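16L protein (Yaba-like disease virus, PDB 6TQP) probably inhibits apoptosis as a viral Bcl-2-like protein, binding pro-apoptotic peptide motifs of host origin in a groove between its helices. Local coordinates at residues Glu76-Ile79 with Lys80-Asp84; Ile120-Ser123 with Phe124-Glu127; Leu62-Ile65 with Cys66-Lys70. All coordinates share one frame; numbering follows the deposited sequence.

Contact 1 of 3, residues Glu76-Ile79 with Lys80-Asp84; sequences EENI and KHIKD. With NA (sodium ion), chain C.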
loop_
_atom_site.group_PDB
_atom_site.type_symbol
_atom_site.label_atom_id
_atom_site.label_comp_id
_atom_site.label_asym_id
_atom_site.label_seq_id
_atom_site.Cartn_x
_atom_site.Cartn_y
_atom_site.Cartn_z
ATOM N N GLU A 76 5.373 -9.213 -17.490
ATOM C CA GLU A 76 4.388 -8.144 -17.642
ATOM C C GLU A 76 2.970 -8.671 -17.446
ATOM O O GLU A 76 2.133 -8.005 -16.826
ATOM C CB GLU A 76 4.532 -7.482 -19.015
ATOM C CG GLU A 76 3.600 -6.293 -19.217
ATOM C CD GLU A 76 3.929 -5.494 -20.459
ATOM O OE1 GLU A 76 4.658 -6.017 -21.330
ATOM O OE2 GLU A 76 3.461 -4.341 -20.557
ATOM N N GLU A 77 2.692 -9.882 -17.940
ATOM C CA GLU A 77 1.346 -10.447 -17.834
ATOM C C GLU A 77 0.966 -10.697 -16.383
ATOM O O GLU A 77 -0.167 -10.411 -15.969
ATOM C CB GLU A 77 1.247 -11.753 -18.626
ATOM C CG GLU A 77 1.706 -11.668 -20.084
ATOM C CD GLU A 77 3.189 -11.965 -20.267
ATOM O OE1 GLU A 77 4.024 -11.121 -19.877
ATOM O OE2 GLU A 77 3.520 -13.045 -20.800
ATOM N N ASN A 78 1.893 -11.238 -15.591
ATOM C CA ASN A 78 1.560 -11.518 -14.203
ATOM C C ASN A 78 1.564 -10.262 -13.348
ATOM O O ASN A 78 0.784 -10.173 -12.389
ATOM C CB ASN A 78 2.520 -12.543 -13.608
ATOM C CG ASN A 78 2.080 -12.991 -12.235
ATOM O OD1 ASN A 78 0.994 -13.545 -12.076
ATOM N ND2 ASN A 78 2.909 -12.734 -11.231
ATOM N N ILE A 79 2.413 -9.282 -13.665
ATOM C CA ILE A 79 2.366 -8.017 -12.934
ATOM C C ILE A 79 1.024 -7.326 -13.156
ATOM O O ILE A 79 0.441 -6.744 -12.230
ATOM C CB ILE A 79 3.545 -7.115 -13.340
ATOM C CG1 ILE A 79 4.835 -7.628 -12.691
ATOM C CG2 ILE A 79 3.275 -5.671 -12.931
ATOM C CD1 ILE A 79 6.089 -6.978 -13.210
ATOM N N LYS A 80 0.522 -7.357 -14.391
ATOM C CA LYS A 80 -0.805 -6.812 -14.658
ATOM C C LYS A 80 -1.856 -7.550 -13.840
ATOM O O LYS A 80 -2.766 -6.938 -13.271
ATOM C CB LYS A 80 -1.107 -6.914 -16.155
ATOM C CG LYS A 80 -2.099 -5.897 -16.687
ATOM C CD LYS A 80 -3.486 -6.487 -16.797
ATOM C CE LYS A 80 -4.469 -5.470 -17.352
ATOM N NZ LYS A 80 -5.866 -5.981 -17.351
ATOM N N HIS A 81 -1.723 -8.874 -13.760
ATOM C CA HIS A 81 -2.621 -9.697 -12.957
ATOM C C HIS A 81 -2.576 -9.293 -11.484
ATOM O O HIS A 81 -3.621 -9.179 -10.828
ATOM C CB HIS A 81 -2.225 -11.161 -13.152
ATOM C CG HIS A 81 -3.242 -12.149 -12.681
ATOM N ND1 HIS A 81 -4.599 -11.923 -12.749
ATOM C CD2 HIS A 81 -3.091 -13.389 -12.162
ATOM C CE1 HIS A 81 -5.239 -12.975 -12.275
ATOM N NE2 HIS A 81 -4.348 -13.879 -11.913
ATOM N N ILE A 82 -1.377 -9.060 -10.945
ATOM C CA ILE A 82 -1.260 -8.625 -9.550
ATOM C C ILE A 82 -1.957 -7.284 -9.358
ATOM O O ILE A 82 -2.705 -7.080 -8.393
ATOM C CB ILE A 82 0.221 -8.547 -9.133
ATOM C CG1 ILE A 82 0.853 -9.937 -9.179
ATOM C CG2 ILE A 82 0.361 -7.931 -7.741
ATOM C CD1 ILE A 82 2.359 -9.936 -9.028
ATOM N N LYS A 83 -1.694 -6.339 -10.260
ATOM C CA LYS A 83 -2.297 -5.017 -10.143
ATOM C C LYS A 83 -3.811 -5.132 -10.070
ATOM O O LYS A 83 -4.448 -4.600 -9.154
ATOM C CB LYS A 83 -1.898 -4.145 -11.330
ATOM C CG LYS A 83 -2.461 -2.721 -11.290
ATOM C CD LYS A 83 -2.396 -2.049 -12.658
ATOM C CE LYS A 83 -3.690 -2.226 -13.437
ATOM N NZ LYS A 83 -4.769 -1.335 -12.934
ATOM N N ASP A 84 -4.402 -5.831 -11.032
ATOM C CA ASP A 84 -5.854 -5.906 -11.091
ATOM C C ASP A 84 -6.430 -6.592 -9.858
ATOM O O ASP A 84 -7.489 -6.190 -9.364
ATOM C CB ASP A 84 -6.275 -6.611 -12.376
ATOM C CG ASP A 84 -5.958 -5.785 -13.608
ATOM O OD1 ASP A 84 -5.941 -4.542 -13.501
ATOM O OD2 ASP A 84 -5.718 -6.365 -14.676
HETATM NA NA NA C . 5.815 -7.881 -22.314
#

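Contact 2 of 3, residues Ile120-Ser123 with Phe124-Glu127; sequences IPMS and FLIE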
loop_
_atom_site.group_PDB
_atom_site.type_symbol
_atom_site.label_atom_id
_atom_site.label_comp_id
_atom_site.label_asym_id
_atom_site.label_seq_id
_atom_site.Cartn_x
_atom_site.Cartn_y
_atom_site.Cartn_z
ATOM N N ILE A 120 9.602 -1.832 -15.795
ATOM C CA ILE A 120 8.643 -0.755 -16.046
ATOM C C ILE A 120 7.227 -1.171 -15.693
ATOM O O ILE A 120 6.526 -0.395 -15.014
ATOM C CB ILE A 120 8.781 -0.261 -17.498
ATOM C CG1 ILE A 120 10.166 0.368 -17.735
ATOM C CG2 ILE A 120 7.662 0.717 -17.850
ATOM C CD1 ILE A 120 10.613 1.401 -16.699
ATOM N N PRO A 121 6.727 -2.339 -16.094
ATOM C CA PRO A 121 5.393 -2.758 -15.626
ATOM C C PRO A 121 5.231 -2.685 -14.118
ATOM O O PRO A 121 4.161 -2.296 -13.636
ATOM C CB PRO A 121 5.286 -4.194 -16.146
ATOM C CG PRO A 121 6.137 -4.193 -17.375
ATOM C CD PRO A 121 7.293 -3.286 -17.074
ATOM N N MET A 122 6.267 -3.038 -13.356
ATOM C CA MET A 122 6.173 -2.946 -11.902
ATOM C C MET A 122 6.100 -1.491 -11.450
ATOM O O MET A 122 5.329 -1.155 -10.548
ATOM C CB MET A 122 7.361 -3.662 -11.255
ATOM C CG MET A 122 7.273 -3.791 -9.741
ATOM S SD MET A 122 5.778 -4.648 -9.192
ATOM C CE MET A 122 5.902 -4.431 -7.418
ATOM N N SER A 123 6.881 -0.607 -12.072
ATOM C CA SER A 123 6.771 0.807 -11.731
ATOM C C SER A 123 5.346 1.311 -11.933
ATOM O O SER A 123 4.844 2.109 -11.134
ATOM C CB SER A 123 7.742 1.639 -12.570
ATOM O OG SER A 123 7.283 1.744 -13.906
ATOM N N PHE A 124 4.684 0.871 -13.004
ATOM C CA PHE A 124 3.322 1.330 -13.259
ATOM C C PHE A 124 2.337 0.688 -12.299
ATOM O O PHE A 124 1.326 1.307 -11.945
ATOM C CB PHE A 124 2.911 1.031 -14.703
ATOM C CG PHE A 124 3.599 1.895 -15.736
ATOM C CD1 PHE A 124 4.015 3.187 -15.434
ATOM C CD2 PHE A 124 3.824 1.412 -17.018
ATOM C CE1 PHE A 124 4.648 3.971 -16.391
ATOM C CE2 PHE A 124 4.454 2.190 -17.971
ATOM C CZ PHE A 124 4.866 3.469 -17.658
ATOM N N LEU A 125 2.600 -0.550 -11.883
ATOM C CA LEU A 125 1.814 -1.144 -10.808
ATOM C C LEU A 125 1.859 -0.267 -9.572
ATOM O O LEU A 125 0.837 -0.032 -8.910
ATOM C CB LEU A 125 2.340 -2.542 -10.481
ATOM C CG LEU A 125 1.545 -3.297 -9.413
ATOM C CD1 LEU A 125 1.611 -4.803 -9.680
ATOM C CD2 LEU A 125 2.057 -2.989 -8.029
ATOM N N ILE A 126 3.051 0.211 -9.222
ATOM C CA ILE A 126 3.167 1.047 -8.035
ATOM C C ILE A 126 2.398 2.344 -8.246
ATOM O O ILE A 126 1.630 2.782 -7.382
ATOM C CB ILE A 126 4.646 1.310 -7.707
ATOM C CG1 ILE A 126 5.345 -0.011 -7.368
ATOM C CG2 ILE A 126 4.751 2.305 -6.548
ATOM C CD1 ILE A 126 6.881 0.090 -7.391
ATOM N N GLU A 127 2.596 2.971 -9.408
ATOM C CA GLU A 127 1.869 4.194 -9.742
ATOM C C GLU A 127 0.362 3.969 -9.694
ATOM O O GLU A 127 -0.375 4.734 -9.061
ATOM C CB GLU A 127 2.282 4.675 -11.134
ATOM C CG GLU A 127 3.613 5.388 -11.179
ATOM C CD GLU A 127 3.508 6.817 -10.697
ATOM O OE1 GLU A 127 2.371 7.339 -10.634
ATOM O OE2 GLU A 127 4.559 7.414 -10.384
#

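Contact 3 of 3, residues Leu62-Ile65 with Cys66-Lys70; sequences LSYI and CSLLK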
loop_
_atom_site.group_PDB
_atom_site.type_symbol
_atom_site.label_atom_id
_atom_site.label_comp_id
_atom_site.label_asym_id
_atom_site.label_seq_id
_atom_site.Cartn_x
_atom_site.Cartn_y
_atom_site.Cartn_z
ATOM N N LEU A 62 0.745 -11.373 4.860
ATOM C CA LEU A 62 1.168 -10.734 3.623
ATOM C C LEU A 62 1.937 -11.702 2.733
ATOM O O LEU A 62 1.758 -11.696 1.510
ATOM C CB LEU A 62 2.037 -9.515 3.938
ATOM C CG LEU A 62 1.340 -8.367 4.670
ATOM C CD1 LEU A 62 2.353 -7.333 5.152
ATOM C CD2 LEU A 62 0.313 -7.681 3.797
ATOM N N SER A 63 2.814 -12.520 3.321
ATOM C CA SER A 63 3.548 -13.505 2.529
ATOM C C SER A 63 2.597 -14.493 1.874
ATOM O O SER A 63 2.836 -14.941 0.746
ATOM C CB SER A 63 4.556 -14.261 3.398
ATOM O OG SER A 63 5.526 -13.391 3.951
ATOM N N TYR A 64 1.526 -14.859 2.579
ATOM C CA TYR A 64 0.517 -15.744 2.004
ATOM C C TYR A 64 -0.130 -15.099 0.786
ATOM O O TYR A 64 -0.267 -15.726 -0.269
ATOM C CB TYR A 64 -0.517 -16.081 3.074
ATOM C CG TYR A 64 -1.806 -16.703 2.567
ATOM C CD1 TYR A 64 -1.847 -18.027 2.161
ATOM C CD2 TYR A 64 -2.980 -15.975 2.539
ATOM C CE1 TYR A 64 -3.016 -18.595 1.710
ATOM C CE2 TYR A 64 -4.155 -16.531 2.091
ATOM C CZ TYR A 64 -4.171 -17.845 1.685
ATOM O OH TYR A 64 -5.349 -18.407 1.241
ATOM N N ILE A 65 -0.513 -13.829 0.906
ATOM C CA ILE A 65 -1.086 -13.118 -0.231
ATOM C C ILE A 65 -0.112 -13.136 -1.401
ATOM O O ILE A 65 -0.486 -13.414 -2.548
ATOM C CB ILE A 65 -1.451 -11.682 0.178
ATOM C CG1 ILE A 65 -2.574 -11.722 1.219
ATOM C CG2 ILE A 65 -1.852 -10.849 -1.051
ATOM C CD1 ILE A 65 -2.842 -10.383 1.876
ATOM N N CYS A 66 1.157 -12.833 -1.126
ATOM C CA CYS A 66 2.158 -12.832 -2.180
ATOM C C CYS A 66 2.281 -14.203 -2.832
ATOM O O CYS A 66 2.566 -14.302 -4.032
ATOM C CB CYS A 66 3.506 -12.388 -1.610
ATOM S SG CYS A 66 3.550 -10.645 -1.108
ATOM N N SER A 67 2.106 -15.275 -2.056
ATOM C CA SER A 67 2.093 -16.609 -2.650
ATOM C C SER A 67 0.916 -16.753 -3.604
ATOM O O SER A 67 1.056 -17.282 -4.713
ATOM C CB SER A 67 2.025 -17.690 -1.570
ATOM O OG SER A 67 1.923 -18.970 -2.163
ATOM N N LEU A 68 -0.260 -16.293 -3.186
ATOM C CA LEU A 68 -1.407 -16.338 -4.083
ATOM C C LEU A 68 -1.139 -15.535 -5.348
ATOM O O LEU A 68 -1.457 -15.983 -6.455
ATOM C CB LEU A 68 -2.651 -15.800 -3.380
ATOM C CG LEU A 68 -3.151 -16.561 -2.157
ATOM C CD1 LEU A 68 -4.399 -15.863 -1.608
ATOM C CD2 LEU A 68 -3.457 -18.005 -2.488
ATOM N N LEU A 69 -0.547 -14.347 -5.200
ATOM C CA LEU A 69 -0.293 -13.459 -6.331
ATOM C C LEU A 69 0.862 -13.923 -7.208
ATOM O O LEU A 69 1.124 -13.289 -8.239
ATOM C CB LEU A 69 0.008 -12.046 -5.832
ATOM C CG LEU A 69 -1.082 -11.362 -5.019
ATOM C CD1 LEU A 69 -0.525 -10.102 -4.376
ATOM C CD2 LEU A 69 -2.257 -11.046 -5.910
ATOM N N LYS A 70 1.565 -14.987 -6.820
ATOM C CA LYS A 70 2.708 -15.502 -7.584
ATOM C C LYS A 70 3.743 -14.403 -7.833
ATOM O O LYS A 70 4.212 -14.199 -8.955
ATOM C CB LYS A 70 2.238 -16.116 -8.904
ATOM C CG LYS A 70 1.097 -17.119 -8.748
ATOM C CD LYS A 70 0.391 -17.402 -10.075
ATOM C CE LYS A 70 1.230 -18.274 -10.985
ATOM N NZ LYS A 70 1.402 -19.645 -10.426
#

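Contact 1 of 3, residues Glu76-Ile79 with Lys80-Asp84
The amide of Asn78 sits beside Ile82, one turn further along the helix, with ND2 3.6 Å from Ile82 CD1. On the other side of the same amide, OD1 of Asn78 comes to the edge of the His81 ring, near its plane and 4.1 Å from CD2; the amide and ring planes are 62° apart. With CG anti to the backbone N (chi1 -172°), the Asn78 amide can also turn ND2 to the carbonyl of Asp73, to which it donates a hydrogen bond that fixes its rotation. Beneath these side chains run successive backbone bonds, among them Ile82 N to Asn78 O at 2.8 Å and Lys83 N to Ile79 O at 2.9 Å. Asn78 N is itself held by Ser75 OG, just ahead of the helix. At the exposed start, the extended side chain of Glu76 binds a sodium ion through OE1, 2.4 Å from the metal. His81 ND1 is hydrogen-bonded to an acidic side chain of the bound peptide, while Ile79 and Ile82 both pack on Leu125. This is an amphipathic helix start, one face in the helical bundle and the other at the peptide-binding groove of a Bcl-2 fold.

Contact 2 of 3, residues Ile120-Ser123 with Phe124-Glu127
Ser123 and Phe124 both turn back to the carbonyl of Ile120 in the opening turns of helix 120-134, where a serine side chain supplements the main-chain bonding. The hydroxyl of Ser123 donates to Ile120 O over a short 2.5 Å from OG, meeting a lone pair in the carbonyl plane at a C=O...OG angle of 127°. Its first torsion, +74°, sets OG between the backbone N and the carbonyl carbon, from where it can reach back one turn. Phe124 N takes the same oxygen at 3.0 Å, nearly in line with the C=O bond (166°), so two donors grip Ile120 O. The serine oxygen also lies over one face of the Phe124 ring, 3.9 Å above the plane and displaced toward its rim.

Ile120 and Phe124 run side by side in the same direction, and CG2 of the isoleucine meets CE2 of the ring at 3.5 Å. Round toward the far side of the helix, the chain of Met122 bends at chi2 and brings its methyl CE to Leu125 CD2, 4.2 Å away. The sulfur SD approaches the other methyl of that leucine, CD1. Ahead of this turn, Asn119 OD1 accepts a hydrogen bond from Met122 N.

Met122 packs against Ile109, Val110 and Asn113 of helix 96-113, Leu125 against Ile79 and Ile82 of helix 76-92, and Ile126 against Ile24 of helix 12-27. Phe124 and Ile120 are on the exposed side of the helix.

Contact 3 of 3, residues Leu62-Ile65 with Cys66-Lys70
Tyr64 and Leu68 make the first apolar pair, one turn apart, with Leu68 CD1 3.8 Å from CE2 of the tyrosine. The leucine comes over one face of the ring: its CG stands 4.2 Å above the plane, displaced toward the rim. With CG anti to the backbone N (chi1 166°), the tyrosine chain extends outward from the helix and slightly forward, leaving the ring where Leu68 can lie over it. The second pair is Ile65 with Leu69, lying side by side and pointing the same way; CG2 of Ile65 touches CD1 of Leu69 at 3.7 Å.

The hydrogen bonding is that of a regular helix until its last turn. Cys66 N bonds to Leu62 O at 2.9 Å, and Leu69 N to Ile65 O at 2.8 Å. Ser63 OG binds the carbonyl of Lys59, one turn back. At Lys70 the chain leaves the helix with a positive phi of 54° in a Schellman motif, and Lys70 N bonds back to Ser67 O at 3.2 Å.

This C-terminal end of helix 38-68 lies between its neighbours and the ligand. Leu62, Tyr64, Ile65 and Leu68 all pack on the bound peptide, Leu68 against an aromatic side chain. Leu62 and Ile65 also touch helix 96-113, at Met108 and Leu105 respectively, and Leu69 reaches Ile82 and Gln85 of helix 76-92.

How the contacts relate
All three contacts are partly buried helix segments, each with an exposed flank. Contacts 1 and 2 are both helix starts and pack directly together: Leu125 CD1 lies 3.4 Å from Ile79 O, and Pro121 packs on Glu76, the sodium ligand. Contact 3 instead closes the helix that precedes contact 1 in the chain, and the two meet where Leu69 O and Lys70 O approach Asn78 ND2. Contacts 2 and 3 do not touch, their nearest atoms being about 8 Å apart. Both contacts 1 and 3 face the bound peptide, but contact 1 does so with polar and charged groups and contact 3 mainly by packing. Contact 2 instead turns apolar residues toward three other helices.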